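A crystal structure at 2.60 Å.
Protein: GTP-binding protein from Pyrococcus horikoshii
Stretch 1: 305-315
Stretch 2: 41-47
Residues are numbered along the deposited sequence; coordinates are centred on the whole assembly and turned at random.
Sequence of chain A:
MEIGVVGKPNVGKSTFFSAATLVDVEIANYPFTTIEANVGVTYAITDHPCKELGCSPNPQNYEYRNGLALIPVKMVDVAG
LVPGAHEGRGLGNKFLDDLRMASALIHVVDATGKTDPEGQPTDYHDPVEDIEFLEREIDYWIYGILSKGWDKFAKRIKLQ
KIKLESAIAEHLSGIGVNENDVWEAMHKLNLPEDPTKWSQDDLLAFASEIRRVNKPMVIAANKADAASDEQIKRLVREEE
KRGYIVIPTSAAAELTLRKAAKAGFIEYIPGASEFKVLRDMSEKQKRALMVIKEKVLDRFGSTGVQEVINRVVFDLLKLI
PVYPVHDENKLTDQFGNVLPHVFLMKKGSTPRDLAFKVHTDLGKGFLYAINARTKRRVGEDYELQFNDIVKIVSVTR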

# COMPACT_ATOMS: atom_id res chain seq x y z
N VAL A 305 -4.39 13.39 3.23
CA VAL A 305 -4.95 12.12 2.78
C VAL A 305 -4.26 11.61 1.54
O VAL A 305 -3.78 10.47 1.51
CB VAL A 305 -6.44 12.26 2.49
CG1 VAL A 305 -6.97 10.96 1.90
CG2 VAL A 305 -7.19 12.61 3.80
N GLN A 306 -4.17 12.45 0.52
CA GLN A 306 -3.53 12.03 -0.72
C GLN A 306 -2.08 11.59 -0.53
O GLN A 306 -1.61 10.67 -1.20
CB GLN A 306 -3.59 13.16 -1.75
CG GLN A 306 -3.25 12.71 -3.17
CD GLN A 306 -4.18 11.61 -3.67
OE1 GLN A 306 -5.40 11.74 -3.61
NE2 GLN A 306 -3.59 10.54 -4.17
N GLU A 307 -1.39 12.28 0.38
CA GLU A 307 0.01 12.00 0.70
C GLU A 307 0.15 10.58 1.25
O GLU A 307 1.03 9.81 0.84
CB GLU A 307 0.49 13.02 1.74
CG GLU A 307 1.99 13.20 1.83
CD GLU A 307 2.38 14.14 2.98
OE1 GLU A 307 1.65 15.14 3.19
OE2 GLU A 307 3.40 13.87 3.65
N VAL A 308 -0.72 10.22 2.18
CA VAL A 308 -0.68 8.90 2.77
C VAL A 308 -0.82 7.82 1.69
O VAL A 308 -0.04 6.86 1.67
CB VAL A 308 -1.80 8.73 3.80
CG1 VAL A 308 -1.87 7.27 4.25
CG2 VAL A 308 -1.55 9.64 4.99
N ILE A 309 -1.80 7.97 0.80
CA ILE A 309 -2.02 6.98 -0.26
C ILE A 309 -0.83 6.87 -1.22
O ILE A 309 -0.49 5.77 -1.67
CB ILE A 309 -3.32 7.28 -1.03
CG1 ILE A 309 -4.51 7.13 -0.07
CG2 ILE A 309 -3.45 6.36 -2.23
CD1 ILE A 309 -5.85 7.56 -0.64
N ASN A 310 -0.19 7.99 -1.53
CA ASN A 310 0.97 7.94 -2.41
C ASN A 310 2.13 7.23 -1.68
O ASN A 310 2.90 6.49 -2.31
CB ASN A 310 1.41 9.36 -2.85
CG ASN A 310 0.44 10.03 -3.85
OD1 ASN A 310 -0.49 9.40 -4.37
ND2 ASN A 310 0.67 11.31 -4.12
N ARG A 311 2.25 7.44 -0.37
CA ARG A 311 3.35 6.82 0.37
C ARG A 311 3.14 5.32 0.47
O ARG A 311 4.11 4.56 0.49
CB ARG A 311 3.52 7.43 1.77
CG ARG A 311 4.04 8.87 1.77
CD ARG A 311 5.44 8.99 1.11
NE ARG A 311 6.50 8.40 1.92
CZ ARG A 311 7.01 8.96 3.01
NH1 ARG A 311 6.57 10.14 3.43
NH2 ARG A 311 7.95 8.33 3.70
N VAL A 312 1.88 4.89 0.52
CA VAL A 312 1.61 3.46 0.58
C VAL A 312 1.99 2.77 -0.74
O VAL A 312 2.70 1.77 -0.76
CB VAL A 312 0.12 3.16 0.85
CG1 VAL A 312 -0.11 1.66 0.77
CG2 VAL A 312 -0.31 3.69 2.21
N VAL A 313 1.50 3.33 -1.84
CA VAL A 313 1.72 2.81 -3.18
C VAL A 313 3.16 2.86 -3.70
O VAL A 313 3.72 1.83 -4.10
CB VAL A 313 0.81 3.57 -4.20
CG1 VAL A 313 1.01 3.02 -5.61
CG2 VAL A 313 -0.65 3.43 -3.79
N PHE A 314 3.73 4.06 -3.68
CA PHE A 314 5.08 4.32 -4.18
C PHE A 314 6.23 4.01 -3.22
O PHE A 314 7.33 3.67 -3.66
CB PHE A 314 5.19 5.80 -4.58
CG PHE A 314 4.18 6.23 -5.59
CD1 PHE A 314 3.96 5.49 -6.76
CD2 PHE A 314 3.44 7.40 -5.38
CE1 PHE A 314 3.02 5.90 -7.71
CE2 PHE A 314 2.50 7.83 -6.33
CZ PHE A 314 2.29 7.08 -7.50
N ASP A 315 6.00 4.13 -1.92
CA ASP A 315 7.05 3.88 -0.95
C ASP A 315 6.95 2.54 -0.26
O ASP A 315 7.82 1.68 -0.45
CB ASP A 315 7.04 4.99 0.10
CG ASP A 315 8.30 5.02 0.90
OD1 ASP A 315 8.85 3.94 1.17
OD2 ASP A 315 8.73 6.14 1.27
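Stretch 2 (41-47) VTYAITD

Residues 41-47 form an extended strand that runs across the helix 305-315 almost at a right angle: the N-to-C directions differ by 80°, the signed crossing angle is -80°, and the axes approach to 8.0 Å. The crossing centres on Ala44, whose CA lies 5.9 Å from the CA of Asn310. Such a close backbone approach is easily accommodated by alanine, which presents nothing beyond CB.

Within the helix, backbone NH groups from Ile309 to Asp315 are bonded to carbonyls four residues earlier, the last of these bonds, from Asp315 N to Arg311 O, being weak at 3.1 Å. Both hydrogen bonds to the strand use side chains of the helix, and the two amides, Gln306 and Asn310, suit this role because each carries both a donor and an acceptor. Gln306 NE2 donates to Tyr43 O at 3.3 Å with an N-H...O angle of 160°, satisfying a strand carbonyl. The same nitrogen also donates weakly to Asn310 OD1, 3.3 Å away and one helical turn on, so the two amides are linked to each other as well as to the strand. Asn310 OD1 in turn accepts a weak bond from Ile45 N (3.4 Å, 131°). Thus one oxygen receives a helix side-chain donor and a strand backbone donor. Asn310 ND2 lies 3.1 Å from Ile45 O, but the geometry leaves open whether they are bonded. Both amide side chains leave CA sideways to the strand, yet their ends reach closer to it.

Apolar groups fill the spaces around this network. Ile309 points toward the strand, bringing CG2 to 3.6 Å from Tyr43 O and CD1 to 3.1 Å from Thr42 OG1; that hydroxyl is hydrogen-bonded elsewhere in the structure. Ile45 CD1 packs 3.5 Å from Gln306 CD, covering the amide with a methyl group. Further along the helix, Val313 CG1 and Phe314 CZ each lie 4.3 Å from Ala44 CB, so the small methyl is shared by two larger apolar side chains. Phe314, in the m rotamer, also brings CZ to 3.5 Å from Thr46 CB, and its ring edge faces Ile45 O, with CE2 4.1 Å from that oxygen.

Arg311 and Asp315 take no part in the contact. They pair in a salt bridge within the helix, Arg311 NE to Asp315 OD2 at 3.2 Å, supplemented by a weak hydrogen bond from Arg311 NH2 to the same oxygen at 3.4 Å. Altogether, 380 Å² is buried between the stretches.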

# COMPACT_ATOMS: atom_id res chain seq x y z
N VAL A 41 -12.72 2.47 -4.46
CA VAL A 41 -11.56 2.74 -5.29
C VAL A 41 -11.04 4.13 -5.00
O VAL A 41 -11.79 5.11 -5.02
CB VAL A 41 -11.92 2.62 -6.78
CG1 VAL A 41 -13.06 3.57 -7.12
CG2 VAL A 41 -10.70 2.94 -7.62
N THR A 42 -9.76 4.22 -4.69
CA THR A 42 -9.14 5.51 -4.44
C THR A 42 -8.16 5.63 -5.59
O THR A 42 -8.22 4.83 -6.52
CB THR A 42 -8.41 5.53 -3.08
OG1 THR A 42 -7.90 6.85 -2.85
CG2 THR A 42 -7.26 4.54 -3.07
N TYR A 43 -7.28 6.62 -5.55
CA TYR A 43 -6.46 6.83 -6.73
C TYR A 43 -5.02 7.18 -6.35
O TYR A 43 -4.73 7.68 -5.27
CB TYR A 43 -7.07 7.99 -7.53
CG TYR A 43 -8.14 7.48 -8.44
CD1 TYR A 43 -7.81 6.60 -9.47
CD2 TYR A 43 -9.45 7.93 -8.30
CE1 TYR A 43 -8.79 6.17 -10.35
CE2 TYR A 43 -10.43 7.51 -9.19
CZ TYR A 43 -10.10 6.64 -10.22
OH TYR A 43 -11.08 6.20 -11.09
N ALA A 44 -4.09 6.84 -7.26
CA ALA A 44 -2.68 7.15 -7.01
C ALA A 44 -2.17 8.23 -7.97
O ALA A 44 -1.94 8.00 -9.15
CB ALA A 44 -1.87 5.87 -7.18
N ILE A 45 -2.04 9.45 -7.42
CA ILE A 45 -1.68 10.59 -8.27
C ILE A 45 -0.18 10.90 -8.21
O ILE A 45 0.38 11.20 -7.17
CB ILE A 45 -2.49 11.79 -7.79
CG1 ILE A 45 -3.97 11.41 -7.68
CG2 ILE A 45 -2.38 12.94 -8.81
CD1 ILE A 45 -4.81 12.51 -7.03
N THR A 46 0.39 10.88 -9.41
CA THR A 46 1.78 11.25 -9.61
C THR A 46 1.86 11.84 -11.02
O THR A 46 0.86 11.89 -11.73
CB THR A 46 2.69 10.01 -9.46
OG1 THR A 46 4.07 10.41 -9.53
CG2 THR A 46 2.39 8.99 -10.55
N ASP A 47 3.04 12.30 -11.43
CA ASP A 47 3.17 12.90 -12.74
C ASP A 47 2.90 11.93 -13.89
O ASP A 47 3.59 10.94 -14.04
CB ASP A 47 4.56 13.51 -12.93
CG ASP A 47 4.75 14.81 -12.17
OD1 ASP A 47 3.77 15.59 -12.07
OD2 ASP A 47 5.88 15.05 -11.69